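PDB 5JBD: inactive glucansucrase from Lactobacillus reuteri, which belongs to glycoside hydrolase family 70, whose members are large multidomain proteins built round a TIM-type barrel. Local coordinates for residues V463-L468 with A473-E478; T390-R395 with D688-P693. All blocks are in the same frame, centred on the assembly; numbering follows the deposited sequence.

Both contacts belong to the barrel of this family 70 protein, and their centres lie about 11 Å apart. Along the chain the order is 390-395, 463-468, 473-478 and 688-693, so contact 1 falls between the two halves of contact 2. Strands 460-464 and 688-691 belong to one eight-stranded parallel sheet, with strand 652-654 between them; residues 390-395 follow strand 385-388 of that sheet. The contacts also touch directly. Asp-467 of contact 1 forms a salt bridge with Arg-395 of contact 2, from OD1 to NH2 at 2.9 Å. The loops after neighbouring barrel strands are thereby tied together.

Contact 1 (V463-L468 with A473-E478)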
ATOM      1  N   VAL A 463      11.529 -12.751   5.475  1.00 21.54           N
ATOM      2  CA  VAL A 463      12.760 -11.953   5.429  1.00 22.01           C
ATOM      3  C   VAL A 463      12.545 -10.742   4.495  1.00 22.68           C
ATOM      4  O   VAL A 463      11.786 -10.840   3.513  1.00 22.51           O
ATOM      5  CB  VAL A 463      13.943 -12.820   4.945  1.00 23.38           C
ATOM      6  CG1 VAL A 463      15.217 -11.989   4.820  1.00 24.37           C
ATOM      7  CG2 VAL A 463      14.160 -14.010   5.870  1.00 24.39           C
ATOM      8  N   TYR A 464      13.179  -9.609   4.809  1.00 22.07           N
ATOM      9  CA  TYR A 464      13.027  -8.351   4.037  1.00 22.97           C
ATOM     10  C   TYR A 464      14.231  -8.086   3.137  1.00 23.31           C
ATOM     11  O   TYR A 464      15.375  -8.089   3.617  1.00 21.90           O
ATOM     12  CB  TYR A 464      12.868  -7.171   4.984  1.00 22.49           C
ATOM     13  CG  TYR A 464      12.679  -5.802   4.329  1.00 23.18           C
ATOM     14  CD1 TYR A 464      11.701  -5.590   3.359  1.00 23.97           C
ATOM     15  CD2 TYR A 464      13.468  -4.713   4.709  1.00 24.64           C
ATOM     16  CE1 TYR A 464      11.519  -4.335   2.785  1.00 24.52           C
ATOM     17  CE2 TYR A 464      13.291  -3.454   4.153  1.00 25.03           C
ATOM     18  CZ  TYR A 464      12.324  -3.269   3.179  1.00 25.56           C
ATOM     19  OH  TYR A 464      12.147  -2.015   2.635  1.00 24.88           O
ATOM     20  N   TYR A 465      13.962  -7.829   1.851  1.00 21.60           N
ATOM     21  CA  TYR A 465      14.990  -7.446   0.873  1.00 22.78           C
ATOM     22  C   TYR A 465      15.995  -6.422   1.408  1.00 23.19           C
ATOM     23  O   TYR A 465      17.212  -6.604   1.252  1.00 24.31           O
ATOM     24  CB  TYR A 465      14.348  -6.881  -0.404  1.00 22.68           C
ATOM     25  CG  TYR A 465      15.321  -6.147  -1.324  1.00 22.36           C
ATOM     26  CD1 TYR A 465      16.358  -6.833  -1.958  1.00 22.76           C
ATOM     27  CD2 TYR A 465      15.200  -4.767  -1.563  1.00 23.56           C
ATOM     28  CE1 TYR A 465      17.259  -6.180  -2.794  1.00 23.60           C
ATOM     29  CE2 TYR A 465      16.089  -4.105  -2.409  1.00 23.00           C
ATOM     30  CZ  TYR A 465      17.114  -4.817  -3.021  1.00 24.05           C
ATOM     31  OH  TYR A 465      18.005  -4.193  -3.866  1.00 25.53           O
ATOM     32  N   GLY A 466      15.485  -5.356   2.022  1.00 23.30           N
ATOM     33  CA  GLY A 466      16.337  -4.282   2.558  1.00 25.08           C
ATOM     34  C   GLY A 466      17.202  -4.597   3.784  1.00 25.19           C
ATOM     35  O   GLY A 466      18.000  -3.749   4.210  1.00 25.91           O
ATOM     36  N   ASP A 467      17.020  -5.777   4.388  1.00 24.50           N
ATOM     37  CA  ASP A 467      17.895  -6.250   5.452  1.00 23.97           C
ATOM     38  C   ASP A 467      19.049  -7.084   4.899  1.00 24.67           C
ATOM     39  O   ASP A 467      20.066  -7.253   5.581  1.00 23.76           O
ATOM     40  CB  ASP A 467      17.100  -7.046   6.506  1.00 24.33           C
ATOM     41  CG  ASP A 467      16.153  -6.163   7.321  1.00 23.56           C
ATOM     42  OD1 ASP A 467      16.454  -4.962   7.488  1.00 22.93           O
ATOM     43  OD2 ASP A 467      15.108  -6.673   7.804  1.00 24.21           O
ATOM     44  N   LEU A 468      18.923  -7.565   3.655  1.00 24.89           N
ATOM     45  CA  LEU A 468      20.034  -8.239   2.953  1.00 25.57           C
ATOM     46  C   LEU A 468      20.822  -7.310   2.026  1.00 25.85           C
ATOM     47  O   LEU A 468      22.010  -7.530   1.826  1.00 26.49           O
ATOM     48  CB  LEU A 468      19.525  -9.435   2.144  1.00 26.47           C
ATOM     49  CG  LEU A 468      18.837 -10.577   2.909  1.00 26.30           C
ATOM     50  CD1 LEU A 468      18.543 -11.740   1.970  1.00 26.72           C
ATOM     51  CD2 LEU A 468      19.682 -11.055   4.073  1.00 26.92           C
ATOM     52  N   ALA A 473      20.220   1.371  -3.578  1.00 31.00           N
ATOM     53  CA  ALA A 473      21.127   1.138  -4.699  1.00 33.17           C
ATOM     54  C   ALA A 473      20.406   0.331  -5.782  1.00 33.96           C
ATOM     55  O   ALA A 473      19.263  -0.098  -5.602  1.00 32.76           O
ATOM     56  CB  ALA A 473      22.389   0.417  -4.245  1.00 34.60           C
ATOM     57  N   GLN A 474      21.069   0.140  -6.917  1.00 31.90           N
ATOM     58  CA  GLN A 474      20.535  -0.737  -7.958  1.00 30.58           C
ATOM     59  C   GLN A 474      20.333  -2.160  -7.400  1.00 29.23           C
ATOM     60  O   GLN A 474      20.995  -2.572  -6.429  1.00 28.25           O
ATOM     61  CB  GLN A 474      21.442  -0.733  -9.196  1.00 31.96           C
ATOM     62  CG  GLN A 474      21.398   0.576  -9.971  1.00 31.63           C
ATOM     63  CD  GLN A 474      20.060   0.831 -10.622  1.00 30.80           C
ATOM     64  OE1 GLN A 474      19.578   0.018 -11.407  1.00 30.33           O
ATOM     65  NE2 GLN A 474      19.455   1.975 -10.318  1.00 31.17           N
ATOM     66  N   TYR A 475      19.375  -2.877  -7.978  1.00 27.49           N
ATOM     67  CA  TYR A 475      18.831  -4.078  -7.333  1.00 26.64           C
ATOM     68  C   TYR A 475      19.885  -5.148  -7.069  1.00 27.85           C
ATOM     69  O   TYR A 475      20.541  -5.631  -7.993  1.00 27.62           O
ATOM     70  CB  TYR A 475      17.655  -4.662  -8.145  1.00 26.48           C
ATOM     71  CG  TYR A 475      16.820  -5.657  -7.352  1.00 26.00           C
ATOM     72  CD1 TYR A 475      15.882  -5.221  -6.405  1.00 25.48           C
ATOM     73  CD2 TYR A 475      16.980  -7.018  -7.531  1.00 26.78           C
ATOM     74  CE1 TYR A 475      15.120  -6.125  -5.673  1.00 25.02           C
ATOM     75  CE2 TYR A 475      16.231  -7.940  -6.803  1.00 26.07           C
ATOM     76  CZ  TYR A 475      15.305  -7.501  -5.869  1.00 25.25           C
ATOM     77  OH  TYR A 475      14.570  -8.445  -5.160  1.00 23.59           O
ATOM     78  N   MET A 476      20.051  -5.502  -5.793  1.00 28.36           N
ATOM     79  CA  MET A 476      21.038  -6.486  -5.335  1.00 29.45           C
ATOM     80  C   MET A 476      22.520  -6.143  -5.617  1.00 30.18           C
ATOM     81  O   MET A 476      23.374  -7.007  -5.448  1.00 30.21           O
ATOM     82  CB  MET A 476      20.705  -7.912  -5.845  1.00 29.73           C
ATOM     83  CG  MET A 476      19.438  -8.512  -5.238  1.00 29.64           C
ATOM     84  SD  MET A 476      18.932 -10.084  -5.961  1.00 27.91           S
ATOM     85  CE  MET A 476      20.175 -11.217  -5.325  1.00 27.30           C
ATOM     86  N   GLN A 477      22.837  -4.893  -5.970  1.00 31.54           N
ATOM     87  CA  GLN A 477      24.248  -4.486  -6.208  1.00 35.13           C
ATOM     88  C   GLN A 477      25.100  -4.342  -4.940  1.00 35.19           C
ATOM     89  O   GLN A 477      26.310  -4.537  -5.014  1.00 33.21           O
ATOM     90  CB  GLN A 477      24.345  -3.161  -6.983  1.00 39.93           C
ATOM     91  CG  GLN A 477      23.747  -3.159  -8.383  1.00 46.54           C
ATOM     92  CD  GLN A 477      24.027  -4.408  -9.197  1.00 52.88           C
ATOM     93  OE1 GLN A 477      25.146  -4.627  -9.672  1.00 59.09           O
ATOM     94  NE2 GLN A 477      22.995  -5.239  -9.365  1.00 54.88           N
ATOM     95  N   GLU A 478      24.486  -3.989  -3.805  1.00 32.27           N
ATOM     96  CA  GLU A 478      25.214  -3.751  -2.543  1.00 32.53           C
ATOM     97  C   GLU A 478      24.595  -4.557  -1.405  1.00 31.66           C
ATOM     98  O   GLU A 478      23.424  -4.360  -1.072  1.00 30.20           O
ATOM     99  CB  GLU A 478      25.161  -2.270  -2.162  1.00 32.21           C
ATOM    100  CG  GLU A 478      25.944  -1.344  -3.081  1.00 33.12           C
ATOM    101  CD  GLU A 478      25.779   0.135  -2.736  1.00 34.09           C
ATOM    102  OE1 GLU A 478      25.206   0.481  -1.678  1.00 34.26           O
ATOM    103  OE2 GLU A 478      26.232   0.976  -3.539  1.00 36.32           O
TER
HETATM  104  O   HOH W   1      17.412  -1.885  -4.609  1.00 26.67           O
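One face of the Tyr-465 ring is covered by Tyr-475, whose CE1 sits 3.5 Å above the Tyr-465 ring plane, displaced toward the rim. At the edge lie CG of Met-476, near the ring plane, and a water, in the plane. The two tyrosine rings form an offset stack. Their planes are 14° apart and their centroids 4.6 Å. The phenol end of Tyr-465 does much of the touching: its CZ is 3.6 Å from Tyr-475 CE1, and its OH lies over CD1 of the Tyr-475 ring. The hydroxyls of the two rings are not paired with each other. Tyr-475 OH instead bonds to the backbone O of Asp-655.

Tyr-465 stands just after strand 460-464 of the parallel barrel sheet, where the chain leaves the strand. With CG anti to the backbone N (chi1 166°), its ring reaches across to the loop that precedes helix 483-496. There Gln-474 to Gln-477 make a type II beta turn, closed by the bond from Gln-477 N to Gln-474 O. Met-476 takes a positive phi at the third position of this turn. Its backbone N donates to Tyr-465 OH at 3.1 Å and almost straight, 171° at the hydrogen. The same hydroxyl gives its proton to the water, which donates in turn to Ala-473 O. Two bonds thus hold the phenol oxygen, one to the turn at Met-476 and one through the water to Ala-473. Within the turn, Gln-477 NE2 donates to Tyr-475 O at 2.8 Å, from above the carbonyl plane. Helix 670-676 packs against the Tyr-475 and Met-476 side chains, through Val-673 among others.

Contact 2 (T390-R395 with D688-P693); sequences TNHDQR and DFWMAP
His-392 has CG between its backbone N and carbonyl carbon (chi1 64°), while Trp-690 has CG anti to its backbone N (chi1 164°). These torsions send the imidazole and the indole toward each other from backbones whose closest CA atoms, those of His-392 and Ala-692, are 10.1 Å apart. The side chains cross at about a right angle, and the rings meet rim to rim. The CE1-ND1 side of the imidazole meets the CZ2-CH2 bond of the indole, with His-392 CE1 4.0 Å from Trp-690 CZ2. Neither ring lies over the face of the other. Their planes are steeply inclined, at 74°. CZ2 lies at the edge of the imidazole, near its plane.

The polar atoms of both rings are used elsewhere. His-392 ND1 bonds to Glu-654 OE2, and Trp-690 NE1 bonds to Asp-747 OD2. These bonds help fix how each ring is turned. The ring of Phe-656 also meets the imidazole.

Asn-391 is the N-cap of helix 392-406. Its OD1 accepts from Gln-394 N at 3.0 Å, which fixes the first turn that carries His-392. A glycerol, probably from the crystallisation liquor, lies about 5 Å from the His-392 side chain; such molecules often mark pockets. His-392 follows strand 385-388 and Trp-690 lies on strand 688-691. The contact is at the C-terminal ends of the parallel strands, where TIM barrels carry their pocket.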
ATOM      1  N   THR A 390      11.177  -6.977   9.517  1.00 22.72           N
ATOM      2  CA  THR A 390      10.959  -5.736   8.763  1.00 23.49           C
ATOM      3  C   THR A 390      10.044  -5.995   7.569  1.00 22.33           C
ATOM      4  O   THR A 390      10.031  -7.094   7.027  1.00 22.42           O
ATOM      5  CB  THR A 390      12.299  -5.147   8.235  1.00 23.58           C
ATOM      6  OG1 THR A 390      13.358  -5.342   9.188  1.00 22.37           O
ATOM      7  CG2 THR A 390      12.156  -3.648   7.934  1.00 24.74           C
ATOM      8  N   ASN A 391       9.282  -4.984   7.172  1.00 21.76           N
ATOM      9  CA  ASN A 391       8.680  -4.955   5.843  1.00 21.51           C
ATOM     10  C   ASN A 391       8.815  -3.552   5.236  1.00 22.23           C
ATOM     11  O   ASN A 391       9.332  -2.620   5.878  1.00 23.09           O
ATOM     12  CB  ASN A 391       7.228  -5.465   5.867  1.00 21.59           C
ATOM     13  CG  ASN A 391       6.299  -4.589   6.687  1.00 22.04           C
ATOM     14  OD1 ASN A 391       6.372  -3.359   6.642  1.00 23.05           O
ATOM     15  ND2 ASN A 391       5.402  -5.232   7.441  1.00 20.58           N
ATOM     16  N   HIS A 392       8.378  -3.403   3.995  1.00 22.60           N
ATOM     17  CA  HIS A 392       8.548  -2.129   3.252  1.00 23.78           C
ATOM     18  C   HIS A 392       7.897  -0.925   3.956  1.00 23.67           C
ATOM     19  O   HIS A 392       8.451   0.177   3.944  1.00 23.73           O
ATOM     20  CB  HIS A 392       8.014  -2.254   1.816  1.00 23.69           C
ATOM     21  CG  HIS A 392       6.545  -2.510   1.741  1.00 25.36           C
ATOM     22  ND1 HIS A 392       6.001  -3.774   1.856  1.00 26.85           N
ATOM     23  CD2 HIS A 392       5.500  -1.664   1.615  1.00 26.72           C
ATOM     24  CE1 HIS A 392       4.689  -3.695   1.776  1.00 27.35           C
ATOM     25  NE2 HIS A 392       4.357  -2.426   1.624  1.00 27.77           N
ATOM     26  N   ASP A 393       6.754  -1.151   4.594  1.00 22.77           N
ATOM     27  CA  ASP A 393       6.054  -0.086   5.331  1.00 24.66           C
ATOM     28  C   ASP A 393       6.784   0.337   6.597  1.00 24.74           C
ATOM     29  O   ASP A 393       6.773   1.518   6.959  1.00 26.80           O
ATOM     30  CB  ASP A 393       4.636  -0.505   5.712  1.00 25.13           C
ATOM     31  CG  ASP A 393       3.679  -0.463   4.557  1.00 26.77           C
ATOM     32  OD1 ASP A 393       3.699   0.533   3.802  1.00 29.02           O
ATOM     33  OD2 ASP A 393       2.886  -1.413   4.425  1.00 25.97           O
ATOM     34  N   GLN A 394       7.421  -0.611   7.281  1.00 23.94           N
ATOM     35  CA  GLN A 394       8.135  -0.277   8.517  1.00 24.84           C
ATOM     36  C   GLN A 394       9.418   0.532   8.249  1.00 25.17           C
ATOM     37  O   GLN A 394       9.751   1.443   9.022  1.00 25.80           O
ATOM     38  CB  GLN A 394       8.415  -1.527   9.366  1.00 23.68           C
ATOM     39  CG  GLN A 394       7.148  -2.279   9.780  1.00 24.32           C
ATOM     40  CD  GLN A 394       6.103  -1.376  10.419  1.00 24.18           C
ATOM     41  OE1 GLN A 394       6.424  -0.536  11.251  1.00 24.85           O
ATOM     42  NE2 GLN A 394       4.854  -1.538  10.017  1.00 25.78           N
ATOM     43  N   ARG A 395      10.126   0.194   7.182  1.00 23.90           N
ATOM     44  CA  ARG A 395      11.256   1.012   6.739  1.00 25.00           C
ATOM     45  C   ARG A 395      10.789   2.418   6.337  1.00 24.94           C
ATOM     46  O   ARG A 395      11.438   3.396   6.702  1.00 26.57           O
ATOM     47  CB  ARG A 395      12.024   0.353   5.595  1.00 24.91           C
ATOM     48  CG  ARG A 395      13.330   1.062   5.257  1.00 25.36           C
ATOM     49  CD  ARG A 395      14.408   0.774   6.281  1.00 25.30           C
ATOM     50  NE  ARG A 395      15.184  -0.411   5.897  1.00 25.64           N
ATOM     51  CZ  ARG A 395      15.644  -1.355   6.719  1.00 25.81           C
ATOM     52  NH1 ARG A 395      15.385  -1.346   8.036  1.00 26.85           N
ATOM     53  NH2 ARG A 395      16.357  -2.354   6.206  1.00 25.11           N
ATOM     54  N   ASP A 688       9.079 -19.387  -0.627  1.00 21.75           N
ATOM     55  CA  ASP A 688       7.955 -18.597  -1.104  1.00 22.42           C
ATOM     56  C   ASP A 688       8.409 -17.168  -1.366  1.00 21.98           C
ATOM     57  O   ASP A 688       8.851 -16.471  -0.446  1.00 20.70           O
ATOM     58  CB  ASP A 688       6.834 -18.643  -0.069  1.00 22.51           C
ATOM     59  CG  ASP A 688       6.154 -20.005  -0.029  1.00 22.65           C
ATOM     60  OD1 ASP A 688       5.271 -20.263  -0.885  1.00 21.10           O
ATOM     61  OD2 ASP A 688       6.547 -20.831   0.840  1.00 21.42           O
ATOM     62  N   PHE A 689       8.295 -16.746  -2.622  1.00 21.90           N
ATOM     63  CA  PHE A 689       8.859 -15.471  -3.103  1.00 21.58           C
ATOM     64  C   PHE A 689       7.730 -14.465  -3.274  1.00 21.93           C
ATOM     65  O   PHE A 689       6.884 -14.614  -4.171  1.00 21.46           O
ATOM     66  CB  PHE A 689       9.611 -15.726  -4.416  1.00 22.16           C
ATOM     67  CG  PHE A 689      10.672 -14.696  -4.748  1.00 23.44           C
ATOM     68  CD1 PHE A 689      10.369 -13.604  -5.538  1.00 24.25           C
ATOM     69  CD2 PHE A 689      11.982 -14.849  -4.301  1.00 23.99           C
ATOM     70  CE1 PHE A 689      11.337 -12.665  -5.857  1.00 24.72           C
ATOM     71  CE2 PHE A 689      12.964 -13.915  -4.624  1.00 24.07           C
ATOM     72  CZ  PHE A 689      12.638 -12.823  -5.400  1.00 24.54           C
ATOM     73  N   TRP A 690       7.696 -13.453  -2.406  1.00 21.38           N
ATOM     74  CA  TRP A 690       6.700 -12.390  -2.457  1.00 21.15           C
ATOM     75  C   TRP A 690       7.204 -11.318  -3.427  1.00 23.58           C
ATOM     76  O   TRP A 690       8.207 -10.621  -3.165  1.00 23.58           O
ATOM     77  CB  TRP A 690       6.408 -11.846  -1.047  1.00 20.80           C
ATOM     78  CG  TRP A 690       5.696 -10.534  -0.903  1.00 21.12           C
ATOM     79  CD1 TRP A 690       4.982  -9.854  -1.849  1.00 23.06           C
ATOM     80  CD2 TRP A 690       5.641  -9.731   0.281  1.00 21.75           C
ATOM     81  NE1 TRP A 690       4.489  -8.683  -1.333  1.00 22.85           N
ATOM     82  CE2 TRP A 690       4.880  -8.575  -0.029  1.00 23.77           C
ATOM     83  CE3 TRP A 690       6.160  -9.871   1.572  1.00 21.42           C
ATOM     84  CZ2 TRP A 690       4.639  -7.557   0.908  1.00 23.18           C
ATOM     85  CZ3 TRP A 690       5.915  -8.867   2.506  1.00 22.11           C
ATOM     86  CH2 TRP A 690       5.151  -7.732   2.172  1.00 22.96           C
ATOM     87  N   MET A 691       6.490 -11.186  -4.541  1.00 24.50           N
ATOM     88  CA  MET A 691       6.800 -10.190  -5.568  1.00 26.13           C
ATOM     89  C   MET A 691       5.972  -8.925  -5.376  1.00 25.33           C
ATOM     90  O   MET A 691       4.789  -8.977  -5.030  1.00 23.04           O
ATOM     91  CB  MET A 691       6.574 -10.764  -6.966  1.00 28.29           C
ATOM     92  CG  MET A 691       7.402 -12.013  -7.214  1.00 30.27           C
ATOM     93  SD  MET A 691       7.859 -12.361  -8.923  1.00 31.69           S
ATOM     94  CE  MET A 691       9.016 -11.017  -9.165  1.00 30.87           C
ATOM     95  N   ALA A 692       6.620  -7.792  -5.623  1.00 25.21           N
ATOM     96  CA  ALA A 692       5.987  -6.487  -5.539  1.00 24.88           C
ATOM     97  C   ALA A 692       4.720  -6.423  -6.380  1.00 24.32           C
ATOM     98  O   ALA A 692       4.609  -7.138  -7.380  1.00 24.92           O
ATOM     99  CB  ALA A 692       6.964  -5.408  -6.000  1.00 26.45           C
ATOM    100  N   PRO A 693       3.767  -5.556  -5.994  1.00 23.08           N
ATOM    101  CA  PRO A 693       2.627  -5.349  -6.880  1.00 22.96           C
ATOM    102  C   PRO A 693       3.144  -4.879  -8.247  1.00 24.11           C
ATOM    103  O   PRO A 693       3.865  -3.881  -8.335  1.00 24.60           O
ATOM    104  CB  PRO A 693       1.832  -4.234  -6.177  1.00 22.74           C
ATOM    105  CG  PRO A 693       2.851  -3.516  -5.357  1.00 22.67           C
ATOM    106  CD  PRO A 693       3.749  -4.606  -4.867  1.00 22.61           C
TER